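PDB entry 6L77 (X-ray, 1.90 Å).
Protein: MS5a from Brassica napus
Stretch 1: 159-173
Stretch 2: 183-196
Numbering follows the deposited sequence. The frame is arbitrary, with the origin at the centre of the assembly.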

ATOM      1  N   SER A 159       8.208  13.379  -1.899  1.00 42.03           N
ATOM      2  CA  SER A 159       7.733  14.635  -1.332  1.00 43.51           C
ATOM      3  C   SER A 159       7.112  15.551  -2.381  1.00 43.15           C
ATOM      4  O   SER A 159       6.527  16.576  -2.011  1.00 39.05           O
ATOM      5  CB  SER A 159       8.874  15.351  -0.604  1.00 48.25           C
ATOM      6  OG  SER A 159       9.831  15.851  -1.516  1.00 51.45           O
ATOM      7  N   ASP A 160       7.218  15.212  -3.670  1.00 38.53           N
ATOM      8  CA  ASP A 160       6.504  15.950  -4.705  1.00 36.59           C
ATOM      9  C   ASP A 160       5.013  15.639  -4.728  1.00 35.44           C
ATOM     10  O   ASP A 160       4.269  16.324  -5.439  1.00 41.08           O
ATOM     11  CB  ASP A 160       7.084  15.648  -6.088  1.00 44.02           C
ATOM     12  CG  ASP A 160       8.532  16.082  -6.233  1.00 53.68           C
ATOM     13  OD1 ASP A 160       8.982  16.944  -5.446  1.00 54.65           O
ATOM     14  OD2 ASP A 160       9.213  15.569  -7.147  1.00 51.83           O
ATOM     15  N   LEU A 161       4.566  14.622  -3.995  1.00 34.09           N
ATOM     16  CA  LEU A 161       3.184  14.171  -4.042  1.00 32.08           C
ATOM     17  C   LEU A 161       2.383  14.820  -2.924  1.00 34.03           C
ATOM     18  O   LEU A 161       2.857  14.919  -1.787  1.00 38.98           O
ATOM     19  CB  LEU A 161       3.108  12.649  -3.920  1.00 31.49           C
ATOM     20  CG  LEU A 161       3.952  11.869  -4.922  1.00 28.41           C
ATOM     21  CD1 LEU A 161       3.717  10.369  -4.757  1.00 31.54           C
ATOM     22  CD2 LEU A 161       3.642  12.333  -6.352  1.00 30.35           C
ATOM     23  N   LYS A 162       1.163  15.248  -3.248  1.00 32.38           N
ATOM     24  CA  LYS A 162       0.273  15.885  -2.282  1.00 33.83           C
ATOM     25  C   LYS A 162      -1.125  15.306  -2.426  1.00 34.35           C
ATOM     26  O   LYS A 162      -1.748  15.451  -3.481  1.00 32.48           O
ATOM     27  CB  LYS A 162       0.240  17.401  -2.488  1.00 37.33           C
ATOM     28  CG  LYS A 162      -0.783  18.109  -1.622  1.00 47.02           C
ATOM     29  CD  LYS A 162      -0.799  19.596  -1.896  1.00 52.47           C
ATOM     30  CE  LYS A 162      -1.814  20.300  -1.020  1.00 57.72           C
ATOM     31  NZ  LYS A 162      -1.980  21.724  -1.420  1.00 61.49           N
ATOM     32  N   ILE A 163      -1.634  14.689  -1.359  1.00 28.97           N
ATOM     33  CA  ILE A 163      -2.966  14.090  -1.409  1.00 26.25           C
ATOM     34  C   ILE A 163      -4.033  15.177  -1.398  1.00 32.09           C
ATOM     35  O   ILE A 163      -4.000  16.100  -0.575  1.00 36.02           O
ATOM     36  CB  ILE A 163      -3.167  13.119  -0.237  1.00 26.06           C
ATOM     37  CG1 ILE A 163      -2.141  11.988  -0.290  1.00 25.32           C
ATOM     38  CG2 ILE A 163      -4.574  12.562  -0.265  1.00 29.39           C
ATOM     39  CD1 ILE A 163      -2.216  11.045   0.888  1.00 27.48           C
ATOM     40  N   LEU A 164      -5.001  15.066  -2.307  1.00 30.33           N
ATOM     41  CA  LEU A 164      -6.107  16.016  -2.364  1.00 29.84           C
ATOM     42  C   LEU A 164      -7.431  15.437  -1.903  1.00 35.69           C
ATOM     43  O   LEU A 164      -8.244  16.173  -1.335  1.00 33.59           O
ATOM     44  CB  LEU A 164      -6.287  16.555  -3.787  1.00 32.26           C
ATOM     45  CG  LEU A 164      -5.085  17.277  -4.393  1.00 37.49           C
ATOM     46  CD1 LEU A 164      -5.408  17.713  -5.808  1.00 40.12           C
ATOM     47  CD2 LEU A 164      -4.705  18.468  -3.540  1.00 41.63           C
ATOM     48  N   ASP A 165      -7.666  14.144  -2.123  1.00 28.65           N
ATOM     49  CA  ASP A 165      -8.952  13.540  -1.805  1.00 28.03           C
ATOM     50  C   ASP A 165      -8.760  12.034  -1.728  1.00 27.70           C
ATOM     51  O   ASP A 165      -7.954  11.470  -2.479  1.00 26.07           O
ATOM     52  CB  ASP A 165     -10.006  13.901  -2.861  1.00 31.28           C
ATOM     53  CG  ASP A 165     -11.419  13.583  -2.414  1.00 51.86           C
ATOM     54  OD1 ASP A 165     -11.614  13.265  -1.216  1.00 59.31           O
ATOM     55  OD2 ASP A 165     -12.334  13.658  -3.267  1.00 53.60           O
ATOM     56  N   VAL A 166      -9.470  11.394  -0.801  1.00 22.57           N
ATOM     57  CA  VAL A 166      -9.374   9.948  -0.609  1.00 22.79           C
ATOM     58  C   VAL A 166     -10.776   9.423  -0.339  1.00 23.56           C
ATOM     59  O   VAL A 166     -11.504   9.990   0.478  1.00 22.58           O
ATOM     60  CB  VAL A 166      -8.430   9.562   0.550  1.00 24.98           C
ATOM     61  CG1 VAL A 166      -8.425   8.050   0.761  1.00 24.72           C
ATOM     62  CG2 VAL A 166      -7.016  10.047   0.290  1.00 24.45           C
ATOM     63  N   VAL A 167     -11.158   8.354  -1.029  1.00 22.00           N
ATOM     64  CA  VAL A 167     -12.410   7.656  -0.768  1.00 24.56           C
ATOM     65  C   VAL A 167     -12.069   6.185  -0.578  1.00 25.39           C
ATOM     66  O   VAL A 167     -11.286   5.632  -1.349  1.00 22.31           O
ATOM     67  CB  VAL A 167     -13.419   7.843  -1.921  1.00 28.99           C
ATOM     68  CG1 VAL A 167     -14.620   6.911  -1.764  1.00 24.32           C
ATOM     69  CG2 VAL A 167     -13.865   9.305  -2.000  1.00 24.77           C
ATOM     70  N   VAL A 168     -12.635   5.558   0.452  1.00 24.20           N
ATOM     71  CA  VAL A 168     -12.431   4.133   0.698  1.00 22.04           C
ATOM     72  C   VAL A 168     -13.778   3.429   0.633  1.00 21.48           C
ATOM     73  O   VAL A 168     -14.767   3.924   1.184  1.00 23.02           O
ATOM     74  CB  VAL A 168     -11.759   3.872   2.061  1.00 24.30           C
ATOM     75  CG1 VAL A 168     -11.598   2.372   2.280  1.00 24.05           C
ATOM     76  CG2 VAL A 168     -10.393   4.566   2.130  1.00 21.18           C
ATOM     77  N   GLU A 169     -13.813   2.274  -0.029  1.00 20.28           N
ATOM     78  CA  GLU A 169     -15.017   1.463  -0.114  1.00 24.13           C
ATOM     79  C   GLU A 169     -14.768   0.127   0.571  1.00 23.61           C
ATOM     80  O   GLU A 169     -13.731  -0.518   0.346  1.00 20.13           O
ATOM     81  CB  GLU A 169     -15.472   1.254  -1.567  1.00 28.19           C
ATOM     82  CG  GLU A 169     -16.722   0.371  -1.666  1.00 28.35           C
ATOM     83  CD  GLU A 169     -17.434   0.426  -3.017  1.00 37.72           C
ATOM     84  OE1 GLU A 169     -16.909   1.059  -3.956  1.00 36.24           O
ATOM     85  OE2 GLU A 169     -18.532  -0.166  -3.129  1.00 30.31           O
ATOM     86  N   THR A 170     -15.716  -0.278   1.412  1.00 21.20           N
ATOM     87  CA  THR A 170     -15.679  -1.552   2.110  1.00 25.36           C
ATOM     88  C   THR A 170     -16.839  -2.419   1.648  1.00 24.35           C
ATOM     89  O   THR A 170     -17.789  -1.949   1.021  1.00 29.52           O
ATOM     90  CB  THR A 170     -15.771  -1.378   3.632  1.00 26.20           C
ATOM     91  OG1 THR A 170     -17.021  -0.760   3.949  1.00 26.76           O
ATOM     92  CG2 THR A 170     -14.624  -0.512   4.154  1.00 28.39           C
ATOM     93  N   GLU A 171     -16.751  -3.697   2.016  1.00 27.41           N
ATOM     94  CA  GLU A 171     -17.781  -4.682   1.725  1.00 28.53           C
ATOM     95  C   GLU A 171     -18.872  -4.713   2.784  1.00 26.94           C
ATOM     96  O   GLU A 171     -19.960  -5.233   2.525  1.00 30.91           O
ATOM     97  CB  GLU A 171     -17.124  -6.068   1.597  1.00 37.10           C
ATOM     98  CG  GLU A 171     -15.732  -5.987   0.938  1.00 50.82           C
ATOM     99  CD  GLU A 171     -14.998  -7.325   0.836  1.00 56.53           C
ATOM    100  OE1 GLU A 171     -15.273  -8.244   1.637  1.00 55.33           O
ATOM    101  OE2 GLU A 171     -14.131  -7.448  -0.056  1.00 57.05           O
ATOM    102  N   GLU A 172     -18.608  -4.142   3.960  1.00 23.06           N
ATOM    103  CA  GLU A 172     -19.514  -4.187   5.091  1.00 28.54           C
ATOM    104  C   GLU A 172     -19.636  -2.793   5.684  1.00 24.60           C
ATOM    105  O   GLU A 172     -18.693  -1.993   5.632  1.00 23.03           O
ATOM    106  CB  GLU A 172     -19.017  -5.142   6.178  1.00 42.12           C
ATOM    107  CG  GLU A 172     -18.619  -6.517   5.694  1.00 64.22           C
ATOM    108  CD  GLU A 172     -17.780  -7.252   6.719  1.00 83.75           C
ATOM    109  OE1 GLU A 172     -17.475  -6.657   7.779  1.00 84.80           O
ATOM    110  OE2 GLU A 172     -17.423  -8.423   6.465  1.00 92.86           O
ATOM    111  N   ASN A 173     -20.798  -2.530   6.268  1.00 23.88           N
ATOM    112  CA  ASN A 173     -21.112  -1.236   6.866  1.00 23.70           C
ATOM    113  C   ASN A 173     -20.466  -1.157   8.249  1.00 23.22           C
ATOM    114  O   ASN A 173     -21.042  -1.618   9.237  1.00 27.62           O
ATOM    115  CB  ASN A 173     -22.622  -1.061   6.945  1.00 24.89           C
ATOM    116  CG  ASN A 173     -23.024   0.342   7.342  1.00 25.69           C
ATOM    117  OD1 ASN A 173     -22.255   1.049   7.987  1.00 27.91           O
ATOM    118  ND2 ASN A 173     -24.224   0.747   6.966  1.00 25.80           N
ATOM    119  N   LEU A 183      -6.949  -4.222   9.533  1.00 20.32           N
ATOM    120  CA  LEU A 183      -6.439  -4.814   8.289  1.00 19.06           C
ATOM    121  C   LEU A 183      -7.542  -5.667   7.663  1.00 20.11           C
ATOM    122  O   LEU A 183      -7.592  -6.892   7.792  1.00 26.51           O
ATOM    123  CB  LEU A 183      -5.178  -5.620   8.573  1.00 18.92           C
ATOM    124  CG  LEU A 183      -4.433  -6.023   7.301  1.00 24.01           C
ATOM    125  CD1 LEU A 183      -3.921  -4.771   6.635  1.00 22.82           C
ATOM    126  CD2 LEU A 183      -3.293  -6.979   7.658  1.00 25.94           C
ATOM    127  N   ARG A 184      -8.460  -4.991   6.977  1.00 22.57           N
ATOM    128  CA  ARG A 184      -9.596  -5.620   6.331  1.00 19.96           C
ATOM    129  C   ARG A 184      -9.612  -5.267   4.847  1.00 20.09           C
ATOM    130  O   ARG A 184      -8.867  -4.396   4.390  1.00 21.23           O
ATOM    131  CB  ARG A 184     -10.912  -5.173   6.997  1.00 19.83           C
ATOM    132  CG  ARG A 184     -11.087  -3.655   7.057  1.00 38.43           C
ATOM    133  CD  ARG A 184     -12.561  -3.227   6.871  1.00 49.87           C
ATOM    134  NE  ARG A 184     -13.077  -3.671   5.577  1.00 59.08           N
ATOM    135  CZ  ARG A 184     -14.177  -4.400   5.402  1.00 54.31           C
ATOM    136  NH1 ARG A 184     -14.532  -4.764   4.170  1.00 29.84           N
ATOM    137  NH2 ARG A 184     -14.924  -4.753   6.448  1.00 53.76           N
ATOM    138  N   ASN A 185     -10.502  -5.929   4.096  1.00 18.58           N
ATOM    139  CA  ASN A 185     -10.628  -5.655   2.662  1.00 18.90           C
ATOM    140  C   ASN A 185     -11.081  -4.216   2.433  1.00 27.41           C
ATOM    141  O   ASN A 185     -12.067  -3.772   3.018  1.00 23.58           O
ATOM    142  CB  ASN A 185     -11.617  -6.620   2.021  1.00 24.30           C
ATOM    143  CG  ASN A 185     -11.095  -8.041   1.977  1.00 25.71           C
ATOM    144  OD1 ASN A 185      -9.956  -8.299   2.365  1.00 25.39           O
ATOM    145  ND2 ASN A 185     -11.926  -8.967   1.515  1.00 26.53           N
ATOM    146  N   VAL A 186     -10.350  -3.477   1.596  1.00 19.99           N
ATOM    147  CA  VAL A 186     -10.728  -2.110   1.247  1.00 20.13           C
ATOM    148  C   VAL A 186     -10.422  -1.858  -0.221  1.00 25.62           C
ATOM    149  O   VAL A 186      -9.536  -2.484  -0.813  1.00 23.51           O
ATOM    150  CB  VAL A 186     -10.013  -1.037   2.109  1.00 19.44           C
ATOM    151  CG1 VAL A 186     -10.488  -1.063   3.576  1.00 23.29           C
ATOM    152  CG2 VAL A 186      -8.501  -1.199   2.028  1.00 19.90           C
ATOM    153  N   LEU A 187     -11.162  -0.916  -0.801  1.00 23.40           N
ATOM    154  CA  LEU A 187     -10.892  -0.375  -2.126  1.00 24.29           C
ATOM    155  C   LEU A 187     -10.620   1.114  -1.940  1.00 25.68           C
ATOM    156  O   LEU A 187     -11.477   1.839  -1.425  1.00 23.32           O
ATOM    157  CB  LEU A 187     -12.086  -0.631  -3.053  1.00 24.61           C
ATOM    158  CG  LEU A 187     -12.008  -0.336  -4.544  1.00 36.95           C
ATOM    159  CD1 LEU A 187     -10.941  -1.172  -5.191  1.00 29.56           C
ATOM    160  CD2 LEU A 187     -13.349  -0.621  -5.198  1.00 38.70           C
ATOM    161  N   VAL A 188      -9.422   1.566  -2.323  1.00 20.90           N
ATOM    162  CA  VAL A 188      -8.958   2.914  -2.001  1.00 20.02           C
ATOM    163  C   VAL A 188      -8.818   3.721  -3.284  1.00 21.93           C
ATOM    164  O   VAL A 188      -8.152   3.284  -4.228  1.00 22.69           O
ATOM    165  CB  VAL A 188      -7.621   2.882  -1.239  1.00 27.93           C
ATOM    166  CG1 VAL A 188      -7.309   4.267  -0.706  1.00 27.52           C
ATOM    167  CG2 VAL A 188      -7.672   1.863  -0.107  1.00 30.85           C
ATOM    168  N   TYR A 189      -9.421   4.910  -3.306  1.00 21.89           N
ATOM    169  CA  TYR A 189      -9.294   5.860  -4.408  1.00 23.72           C
ATOM    170  C   TYR A 189      -8.526   7.066  -3.892  1.00 27.58           C
ATOM    171  O   TYR A 189      -8.954   7.702  -2.922  1.00 30.04           O
ATOM    172  CB  TYR A 189     -10.663   6.310  -4.923  1.00 23.97           C
ATOM    173  CG  TYR A 189     -11.599   5.193  -5.331  1.00 23.36           C
ATOM    174  CD1 TYR A 189     -12.411   4.560  -4.393  1.00 26.32           C
ATOM    175  CD2 TYR A 189     -11.695   4.790  -6.662  1.00 24.88           C
ATOM    176  CE1 TYR A 189     -13.290   3.556  -4.770  1.00 31.97           C
ATOM    177  CE2 TYR A 189     -12.563   3.781  -7.043  1.00 30.62           C
ATOM    178  CZ  TYR A 189     -13.361   3.173  -6.093  1.00 38.21           C
ATOM    179  OH  TYR A 189     -14.230   2.181  -6.476  1.00 42.60           O
ATOM    180  N   ILE A 190      -7.413   7.395  -4.538  1.00 25.39           N
ATOM    181  CA  ILE A 190      -6.543   8.466  -4.072  1.00 22.57           C
ATOM    182  C   ILE A 190      -6.364   9.467  -5.195  1.00 27.95           C
ATOM    183  O   ILE A 190      -5.836   9.126  -6.258  1.00 25.20           O
ATOM    184  CB  ILE A 190      -5.181   7.938  -3.600  1.00 22.09           C
ATOM    185  CG1 ILE A 190      -5.393   6.830  -2.566  1.00 22.02           C
ATOM    186  CG2 ILE A 190      -4.347   9.108  -3.036  1.00 24.21           C
ATOM    187  CD1 ILE A 190      -4.115   6.138  -2.096  1.00 23.17           C
ATOM    188  N   ARG A 191      -6.790  10.701  -4.954  1.00 26.85           N
ATOM    189  CA  ARG A 191      -6.581  11.808  -5.873  1.00 27.67           C
ATOM    190  C   ARG A 191      -5.399  12.620  -5.355  1.00 30.78           C
ATOM    191  O   ARG A 191      -5.442  13.120  -4.225  1.00 29.22           O
ATOM    192  CB  ARG A 191      -7.850  12.658  -5.971  1.00 28.57           C
ATOM    193  CG  ARG A 191      -7.689  13.982  -6.707  1.00 30.46           C
ATOM    194  CD  ARG A 191      -7.614  13.827  -8.222  1.00 31.72           C
ATOM    195  NE  ARG A 191      -7.489  15.148  -8.829  1.00 37.42           N
ATOM    196  CZ  ARG A 191      -6.346  15.821  -8.932  1.00 38.03           C
ATOM    197  NH1 ARG A 191      -6.338  17.030  -9.468  1.00 46.17           N
ATOM    198  NH2 ARG A 191      -5.210  15.287  -8.503  1.00 40.66           N
ATOM    199  N   TYR A 192      -4.338  12.735  -6.162  1.00 27.14           N
ATOM    200  CA  TYR A 192      -3.157  13.439  -5.677  1.00 33.20           C
ATOM    201  C   TYR A 192      -2.479  14.199  -6.807  1.00 34.17           C
ATOM    202  O   TYR A 192      -2.595  13.836  -7.983  1.00 32.25           O
ATOM    203  CB  TYR A 192      -2.172  12.475  -4.999  1.00 30.16           C
ATOM    204  CG  TYR A 192      -1.515  11.441  -5.906  1.00 30.25           C
ATOM    205  CD1 TYR A 192      -2.170  10.256  -6.241  1.00 25.28           C
ATOM    206  CD2 TYR A 192      -0.227  11.636  -6.395  1.00 28.69           C
ATOM    207  CE1 TYR A 192      -1.554   9.293  -7.052  1.00 25.46           C
ATOM    208  CE2 TYR A 192       0.390  10.690  -7.206  1.00 29.89           C
ATOM    209  CZ  TYR A 192      -0.276   9.515  -7.527  1.00 27.40           C
ATOM    210  OH  TYR A 192       0.337   8.572  -8.341  1.00 28.99           O
ATOM    211  N   ASP A 193      -1.775  15.270  -6.435  1.00 31.01           N
ATOM    212  CA  ASP A 193      -1.007  16.077  -7.374  1.00 36.25           C
ATOM    213  C   ASP A 193       0.481  15.800  -7.208  1.00 37.25           C
ATOM    214  O   ASP A 193       0.964  15.577  -6.094  1.00 34.83           O
ATOM    215  CB  ASP A 193      -1.263  17.575  -7.182  1.00 36.07           C
ATOM    216  CG  ASP A 193      -2.549  18.036  -7.830  1.00 45.32           C
ATOM    217  OD1 ASP A 193      -3.163  17.244  -8.576  1.00 49.35           O
ATOM    218  OD2 ASP A 193      -2.946  19.197  -7.589  1.00 52.57           O
ATOM    219  N   GLN A 194       1.193  15.800  -8.328  1.00 37.29           N
ATOM    220  CA  GLN A 194       2.643  15.688  -8.361  1.00 36.03           C
ATOM    221  C   GLN A 194       3.208  17.053  -8.730  1.00 40.53           C
ATOM    222  O   GLN A 194       2.933  17.567  -9.820  1.00 38.72           O
ATOM    223  CB  GLN A 194       3.081  14.627  -9.370  1.00 40.54           C
ATOM    224  CG  GLN A 194       4.573  14.635  -9.693  1.00 40.84           C
ATOM    225  CD  GLN A 194       4.878  13.871 -10.961  1.00 45.41           C
ATOM    226  OE1 GLN A 194       3.969  13.343 -11.607  1.00 39.48           O
ATOM    227  NE2 GLN A 194       6.157  13.809 -11.332  1.00 44.42           N
ATOM    228  N   ASP A 195       3.990  17.635  -7.826  1.00 41.25           N
ATOM    229  CA  ASP A 195       4.551  18.959  -8.069  1.00 44.20           C
ATOM    230  C   ASP A 195       5.548  18.921  -9.227  1.00 47.86           C
ATOM    231  O   ASP A 195       6.436  18.066  -9.265  1.00 51.27           O
ATOM    232  CB  ASP A 195       5.224  19.472  -6.799  1.00 44.78           C
ATOM    233  CG  ASP A 195       5.658  20.917  -6.914  1.00 57.84           C
ATOM    234  OD1 ASP A 195       5.297  21.585  -7.908  1.00 60.85           O
ATOM    235  OD2 ASP A 195       6.362  21.382  -5.997  1.00 63.04           O
ATOM    236  N   LEU A 196       5.409  19.854 -10.165  1.00 53.48           N
ATOM    237  CA  LEU A 196       6.307  19.915 -11.325  1.00 59.02           C
ATOM    238  C   LEU A 196       7.153  21.192 -11.378  1.00 62.39           C
ATOM    239  O   LEU A 196       7.334  21.883 -10.375  1.00 61.36           O
ATOM    240  CB  LEU A 196       5.507  19.792 -12.626  1.00 56.01           C
ATOM    241  CG  LEU A 196       4.770  18.481 -12.896  1.00 53.87           C
ATOM    242  CD1 LEU A 196       4.253  18.444 -14.326  1.00 56.88           C
ATOM    243  CD2 LEU A 196       5.663  17.284 -12.606  1.00 52.07           C
TER
HETATM  244  O   HOH W   1       7.873  16.033  -9.620  1.00 56.21           O

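The two stretches form a pair of antiparallel neighbours in a β-sheet: their strand axes approach to 4.5 Å, and their N-to-C directions differ by 147°. Pairs of backbone hydrogen bonds fix the register. Lys-162 N donates to Asp-193 O (2.9 Å) and Asp-193 N returns a bond to Lys-162 O (3.0 Å); the same reciprocal pattern links Val-167 with Tyr-189 (Val-167 N to Tyr-189 O 3.0 Å, Tyr-189 N to Val-167 O 2.8 Å) and Glu-169 with Leu-187, where both N-to-O distances are 2.8 Å. Beyond these pairs, Asp-195 N reaches Asp-160 O at 2.7 Å with a nearly straight angle of 170°.

The alternation breaks once. Ile-163 faces Tyr-192, yet Asp-165 faces Arg-191, so the register slips by one residue in a β-bulge. The extra residue is accommodated at a single carbonyl: Arg-191 O accepts from both Leu-164 N (2.8 Å) and Asp-165 N (3.2 Å), while Arg-191 N donates to Asp-165 O (2.8 Å). Leu-164, with a psi of -32°, departs from extended geometry, and its CA-to-CB bond points sideways. Between the hydrogen-bonded pairs, short CA-H...O contacts add to the backbone fit, as from Val-166 CA to Tyr-189 O (3.3 Å, 148° at H).

On one face of the sheet, branched aliphatic side chains interlock. Val-168 CG1 lies 3.8 Å from Val-186 CB, and Val-166 CG1 lies 4.2 Å from Val-188 CG1, contacts typical of apolar packing. Farther along this face, Leu-161 CD2 meets the edge of the Tyr-192 ring, 3.7 Å from CE2.

The other face is more polar. Val-167 CG1 still packs 4.2 Å from Tyr-189 CD1, but near the bulge a charged pair within the second stretch takes over: Arg-191 NH2 forms a salt bridge with Asp-193 OD1 at 2.8 Å. Leu-164 CD1 lies 3.6 Å from Arg-191 NH2, a methyl over the flat face of the guanidinium, which leaves its in-plane N-H donors free to bond.

At the far end, polar side chains join the segments. Asn-185 ND2 donates to Glu-171 OE2 (3.1 Å), with a weak second bond to Glu-171 OE1 (3.4 Å). Arg-184 is anchored through NE and NH1 to its neighbour's carbonyl, Asn-185 O (2.8 and 2.9 Å), and its NH2 makes a salt bridge of 3.5 Å, weak as a hydrogen bond, to Glu-172 OE1. At the opposite end, water 1 donates to Asp-160 OD2 (2.9 Å) and Asp-195 O (2.5 Å), bridging the stretches.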